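Periplasmic binding protein (Roseiflexus sp. RS-1, PDB 5GJ3) binds heme in the periplasm, here two heme molecules at once, and probably hands it on to a membrane transporter for uptake. Local coordinates at residues P64-G69 against A109-I114. Numbering follows the deposited sequence.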
loop_
_atom_site.group_PDB
_atom_site.type_symbol
_atom_site.label_atom_id
_atom_site.label_comp_id
_atom_site.label_asym_id
_atom_site.label_seq_id
_atom_site.Cartn_x
_atom_site.Cartn_y
_atom_site.Cartn_z
ATOM N N PRO A 64 9.387 22.172 11.548
ATOM C CA PRO A 64 8.019 22.065 11.024
ATOM C C PRO A 64 7.030 23.005 11.706
ATOM O O PRO A 64 7.202 23.370 12.869
ATOM C CB PRO A 64 7.618 20.583 11.343
ATOM C CG PRO A 64 8.616 20.083 12.317
ATOM C CD PRO A 64 9.801 21.013 12.363
ATOM N N THR A 65 5.964 23.353 11.006
ATOM C CA THR A 65 4.812 24.021 11.628
ATOM C C THR A 65 3.767 22.915 11.887
ATOM O O THR A 65 2.852 23.041 12.705
ATOM C CB THR A 65 4.170 25.065 10.676
ATOM O OG1 THR A 65 3.680 24.397 9.498
ATOM C CG2 THR A 65 5.176 26.156 10.266
ATOM N N LEU A 66 3.898 21.804 11.179
ATOM C CA LEU A 66 2.926 20.722 11.354
ATOM C C LEU A 66 3.564 19.362 11.029
ATOM O O LEU A 66 4.240 19.201 9.973
ATOM C CB LEU A 66 1.717 20.914 10.438
ATOM C CG LEU A 66 0.658 19.818 10.287
ATOM C CD1 LEU A 66 -0.169 19.633 11.589
ATOM C CD2 LEU A 66 -0.238 20.186 9.092
ATOM N N VAL A 67 3.253 18.382 11.869
ATOM C CA VAL A 67 3.667 17.002 11.599
ATOM C C VAL A 67 2.442 16.149 11.559
ATOM O O VAL A 67 1.641 16.171 12.498
ATOM C CB VAL A 67 4.638 16.489 12.703
ATOM C CG1 VAL A 67 5.012 15.023 12.508
ATOM C CG2 VAL A 67 5.912 17.383 12.759
ATOM N N ILE A 68 2.291 15.395 10.466
ATOM C CA ILE A 68 1.125 14.623 10.222
ATOM C C ILE A 68 1.494 13.176 9.806
ATOM O O ILE A 68 2.446 12.963 9.041
ATOM C CB ILE A 68 0.209 15.362 9.201
ATOM C CG1 ILE A 68 -1.130 14.690 9.047
ATOM C CG2 ILE A 68 0.785 15.471 7.778
ATOM C CD1 ILE A 68 -2.103 15.559 8.239
ATOM N N GLY A 69 0.732 12.197 10.290
ATOM C CA GLY A 69 1.031 10.762 9.952
ATOM C C GLY A 69 -0.174 9.896 10.312
ATOM O O GLY A 69 -1.252 10.413 10.659
ATOM N N ALA A 109 -7.031 16.726 4.659
ATOM C CA ALA A 109 -7.688 17.964 4.194
ATOM C C ALA A 109 -8.060 18.904 5.344
ATOM O O ALA A 109 -7.899 20.145 5.203
ATOM C CB ALA A 109 -8.919 17.687 3.325
ATOM N N GLN A 110 -8.568 18.335 6.443
ATOM C CA GLN A 110 -8.929 19.146 7.610
ATOM C C GLN A 110 -7.692 19.791 8.220
ATOM O O GLN A 110 -7.755 20.968 8.506
ATOM C CB GLN A 110 -9.741 18.395 8.706
ATOM C CG GLN A 110 -10.238 19.341 9.838
ATOM C CD GLN A 110 -11.246 18.741 10.836
ATOM O OE1 GLN A 110 -11.937 17.797 10.512
ATOM N NE2 GLN A 110 -11.351 19.322 12.074
ATOM N N ALA A 111 -6.584 19.043 8.387
ATOM C CA ALA A 111 -5.324 19.583 8.959
ATOM C C ALA A 111 -4.744 20.723 8.128
ATOM O O ALA A 111 -4.033 21.633 8.658
ATOM C CB ALA A 111 -4.264 18.491 9.114
ATOM N N LEU A 112 -5.010 20.657 6.825
ATOM C CA LEU A 112 -4.479 21.647 5.901
ATOM C C LEU A 112 -5.466 22.757 5.626
ATOM O O LEU A 112 -5.126 23.672 4.858
ATOM C CB LEU A 112 -4.015 20.978 4.565
ATOM C CG LEU A 112 -2.846 19.999 4.712
ATOM C CD1 LEU A 112 -2.234 19.441 3.423
ATOM C CD2 LEU A 112 -1.750 20.589 5.576
ATOM N N GLY A 113 -6.694 22.651 6.181
ATOM C CA GLY A 113 -7.702 23.720 6.081
ATOM C C GLY A 113 -8.317 23.823 4.669
ATOM O O GLY A 113 -8.636 24.947 4.188
ATOM N N ILE A 114 -8.477 22.662 4.006
ATOM C CA ILE A 114 -9.031 22.598 2.653
ATOM C C ILE A 114 -10.098 21.505 2.586
ATOM O O ILE A 114 -10.011 20.611 1.742
ATOM C CB ILE A 114 -7.924 22.371 1.571
ATOM C CG1 ILE A 114 -6.979 21.199 1.938
ATOM C CG2 ILE A 114 -7.038 23.616 1.399
ATOM C CD1 ILE A 114 -5.942 20.822 0.886
#
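Ile68 on strand 66-70 and Ala111 in the last turn of helix 100-111 are where the two backbones come nearest, their CA atoms 8.2 Å apart, and the gap is filled mainly by apolar side chains. The CD1 methyl of Ile68 meets Ala111 CB at 3.7 Å. With chi1 at -172° and the chain extended, the isoleucine reaches straight across to the helix, and the short alanine side chain lets the helix end lie close to the sheet. Leu66, two residues earlier and therefore on the same face of the strand, sends CD2 to within 3.8 Å of Leu112 CD2; their branched apolar ends let the leucines meet methyl to methyl, crossing at a slant. The same Leu66 methyl also lies near the carbonyl oxygen and CB of Ala111. Gly113 ends the helix in a Schellman motif, its positive phi (73°) easy for glycine. The contact thus packs a helix C-terminus against the four-stranded parallel sheet of one alpha/beta lobe of the periplasmic binding protein fold, where strand 66-70 runs between strands 8-10 and 89-92. Ile68 also touches Phe107 and Val108, about one turn before Ala111, while Ile8 and Ile19, from strand 8-10 and helix 13-21, border both Ile68 and Leu112.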